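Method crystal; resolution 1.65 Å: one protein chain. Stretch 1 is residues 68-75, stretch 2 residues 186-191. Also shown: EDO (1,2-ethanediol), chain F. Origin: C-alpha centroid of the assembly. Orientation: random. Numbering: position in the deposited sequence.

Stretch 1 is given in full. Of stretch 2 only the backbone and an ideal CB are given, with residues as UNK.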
# COMPACT_ATOMS: atom_id res chain seq x y z
N LEU A 68 -11.12 4.93 -3.22
CA LEU A 68 -11.00 3.86 -4.21
C LEU A 68 -11.57 4.28 -5.55
O LEU A 68 -12.58 5.00 -5.61
CB LEU A 68 -11.68 2.57 -3.75
CG LEU A 68 -11.20 1.99 -2.40
CD1 LEU A 68 -12.07 0.82 -2.02
CD2 LEU A 68 -9.71 1.60 -2.47
N ALA A 69 -10.89 3.82 -6.59
CA ALA A 69 -11.31 3.99 -7.98
C ALA A 69 -12.33 2.90 -8.35
O ALA A 69 -12.42 1.87 -7.66
CB ALA A 69 -10.07 3.93 -8.91
N PRO A 70 -13.14 3.13 -9.41
CA PRO A 70 -13.20 4.31 -10.29
C PRO A 70 -13.92 5.51 -9.67
O PRO A 70 -13.94 6.59 -10.28
CB PRO A 70 -14.01 3.80 -11.50
CG PRO A 70 -14.98 2.78 -10.88
CD PRO A 70 -14.17 2.12 -9.75
N ASN A 71 -14.55 5.29 -8.50
CA ASN A 71 -15.36 6.31 -7.79
C ASN A 71 -14.56 7.59 -7.58
O ASN A 71 -15.08 8.69 -7.79
CB ASN A 71 -15.88 5.77 -6.46
CG ASN A 71 -16.60 4.44 -6.60
OD1 ASN A 71 -16.11 3.53 -7.26
ND2 ASN A 71 -17.76 4.32 -5.96
N THR A 72 -13.27 7.43 -7.25
CA THR A 72 -12.33 8.53 -7.12
C THR A 72 -11.10 8.18 -7.97
O THR A 72 -10.62 7.05 -7.90
CB THR A 72 -11.91 8.73 -5.65
OG1 THR A 72 -13.07 9.01 -4.85
CG2 THR A 72 -10.92 9.86 -5.52
N LYS A 73 -10.63 9.13 -8.79
CA LYS A 73 -9.50 8.90 -9.72
C LYS A 73 -8.16 8.98 -9.00
O LYS A 73 -8.08 9.57 -7.92
CB LYS A 73 -9.55 9.89 -10.91
CG LYS A 73 -10.84 9.80 -11.72
CD LYS A 73 -11.27 8.34 -11.94
CE LYS A 73 -12.47 8.28 -12.89
NZ LYS A 73 -13.10 6.94 -12.90
N ILE A 74 -7.10 8.40 -9.57
CA ILE A 74 -5.85 8.24 -8.81
C ILE A 74 -5.26 9.58 -8.37
O ILE A 74 -4.78 9.70 -7.24
CB ILE A 74 -4.79 7.44 -9.58
CG1 ILE A 74 -5.17 5.96 -9.63
CG2 ILE A 74 -3.39 7.60 -8.90
CD1 ILE A 74 -4.06 5.07 -10.26
N ASP A 75 -5.29 10.57 -9.26
CA ASP A 75 -4.78 11.89 -8.92
C ASP A 75 -5.45 12.36 -7.62
O ASP A 75 -4.78 12.85 -6.72
CB ASP A 75 -4.94 12.92 -10.07
CG ASP A 75 -6.40 13.19 -10.46
OD1 ASP A 75 -7.25 12.28 -10.33
OD2 ASP A 75 -6.70 14.32 -10.91
N UNK A 186 -6.97 1.55 -16.78
CA UNK A 186 -6.56 2.95 -16.89
C UNK A 186 -7.74 3.92 -16.85
O UNK A 186 -7.65 4.96 -16.19
CB UNK A 186 -5.77 3.16 -18.19
N UNK A 187 -8.83 3.58 -17.51
CA UNK A 187 -10.01 4.45 -17.54
C UNK A 187 -10.57 4.58 -16.12
O UNK A 187 -10.91 5.69 -15.69
CB UNK A 187 -11.07 3.90 -18.49
N UNK A 188 -10.64 3.46 -15.41
CA UNK A 188 -11.14 3.47 -14.02
C UNK A 188 -10.26 4.37 -13.16
O UNK A 188 -10.76 5.09 -12.30
CB UNK A 188 -11.18 2.05 -13.44
N UNK A 189 -8.95 4.32 -13.40
CA UNK A 189 -7.99 5.14 -12.64
C UNK A 189 -7.95 6.62 -13.04
O UNK A 189 -7.41 7.45 -12.32
CB UNK A 189 -6.59 4.55 -12.80
N UNK A 190 -8.53 6.96 -14.19
CA UNK A 190 -8.43 8.34 -14.71
C UNK A 190 -7.08 8.70 -15.34
O UNK A 190 -6.73 9.89 -15.46
CB UNK A 190 -8.71 9.32 -13.57
N UNK A 191 -6.36 7.69 -15.82
CA UNK A 191 -5.04 7.94 -16.46
C UNK A 191 -5.21 8.56 -17.86
O UNK A 191 -6.17 8.24 -18.55
CB UNK A 191 -4.24 6.64 -16.57
C1 EDO F . -3.23 16.25 -12.00
O1 EDO F . -4.57 16.14 -11.50
C2 EDO F . -2.73 14.85 -12.32
O2 EDO F . -1.55 14.88 -13.14

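Position 186 has helical backbone angles (phi -57°, psi -40°), and its CA-to-CB bond points away from stretch 1, with no atom of that stretch within 5.5 Å of the ideal CB. Almost any residue would be tolerated here, and a phi near -60° also admits proline. The deposited residue is Pro186; its ring makes no contact across the stretches, but Pro186 O accepts a backbone hydrogen bond from the N of position 191 at 3.0 Å.

Position 187 is likewise helical and directed away, with the ideal CB again beyond 5.5 Å of stretch 1, so the choice is wide and polar side chains are plausible. It is His187, whose side chain comes no nearer than His187 CD2 to Lys73 NZ, 5.6 Å. Its backbone matters more: His187 O accepts a hydrogen bond from the N of position 190 at 3.1 Å.

At position 188 CA-to-CB runs sideways. The ideal CB lies 3.9 Å from Pro70 CB and 5.0 Å from Ala69 CB, an apolar surface, although Lys73 NZ is also 5.3 Å away. An aliphatic or aromatic side chain would suit, and a flat ring could lie against the proline. The residue is Phe188, with chi1 at -85°. Pro70 CG sits 4.1 Å from the ring centroid of Phe188 and 14° off the normal, a CH-pi contact over the face; Pro70 CB approaches Phe188 CG to 3.7 Å. The carbonyl is equally engaged. Phe188 O accepts a hydrogen bond from Lys73 NZ at 3.0 Å and a CA-H...O contact from Pro70 CA at 3.3 Å. Because Lys73 NZ also donates to Pro70 O at 2.8 Å, the ammonium group ties the two backbones together.

Position 189 also points sideways, with Ile74 CD1 3.6 Å from the ideal CB and Ala69 CB at 5.3 Å. These methyl groups favour an apolar or aromatic side chain; leucine, methionine, phenylalanine or tyrosine would all be reasonable. It is Tyr189. Ile74 CD1 lies over one face of its ring, 3.6 Å from the centroid and 22° off the normal, while Ala69 CB meets the edge, 3.9 Å from Tyr189 CD1. The hydroxyl is hydrogen-bonded elsewhere in the structure. Ile74 N donates to Tyr189 O at 2.9 Å with a nearly linear angle of 176°, and water 1 links Tyr189 O (3.1 Å) to Asp75 N (2.9 Å).

Position 190 is the most restricted. Its phi of 76° favours glycine, and an ideal CB, directed toward stretch 1, would stand 2.8 Å from Lys73 CB, a clash. Both arguments select glycine, and Gly190 is found, ending the helix in a Schellman motif. Without a side chain, its N comes within 3.8 Å of Lys73 CD. Water 2 donates to Gly190 O at 2.9 Å and, weakly, to Asp75 OD1 at 3.1 Å.

Position 191 points sideways with nothing of stretch 1 within 5.5 Å of the ideal CB, so many side chains fit. It is Leu191, whose closest side-chain approach is Leu191 CD2 to Ile74 CD1, 4.5 Å.

Stretch 2 186-191: PHFYGL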
# COMPACT_ATOMS: atom_id res chain seq x y z
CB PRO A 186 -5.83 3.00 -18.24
CG PRO A 186 -5.30 1.60 -18.39
CD PRO A 186 -6.46 0.76 -17.92
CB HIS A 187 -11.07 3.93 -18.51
CG HIS A 187 -12.27 4.81 -18.60
ND1 HIS A 187 -12.27 5.99 -19.31
CD2 HIS A 187 -13.51 4.71 -18.04
CE1 HIS A 187 -13.46 6.57 -19.20
NE2 HIS A 187 -14.22 5.81 -18.43
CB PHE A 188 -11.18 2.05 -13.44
CG PHE A 188 -12.45 1.30 -13.76
CD1 PHE A 188 -13.29 1.70 -14.82
CD2 PHE A 188 -12.80 0.17 -13.03
CE1 PHE A 188 -14.46 1.00 -15.12
CE2 PHE A 188 -13.97 -0.55 -13.34
CZ PHE A 188 -14.79 -0.13 -14.37
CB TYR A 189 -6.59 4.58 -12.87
CG TYR A 189 -6.23 3.30 -12.14
CD1 TYR A 189 -6.92 2.88 -10.98
CD2 TYR A 189 -5.09 2.58 -12.56
CE1 TYR A 189 -6.51 1.72 -10.29
CE2 TYR A 189 -4.70 1.43 -11.90
CZ TYR A 189 -5.42 1.01 -10.76
OH TYR A 189 -4.99 -0.10 -10.12
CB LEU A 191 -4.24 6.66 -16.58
CG LEU A 191 -3.97 5.97 -15.23
CD1 LEU A 191 -3.13 4.71 -15.39
CD2 LEU A 191 -3.26 6.95 -14.32
O HOH W 1 -5.85 10.07 -12.06
O HOH W 2 -7.43 11.79 -13.34
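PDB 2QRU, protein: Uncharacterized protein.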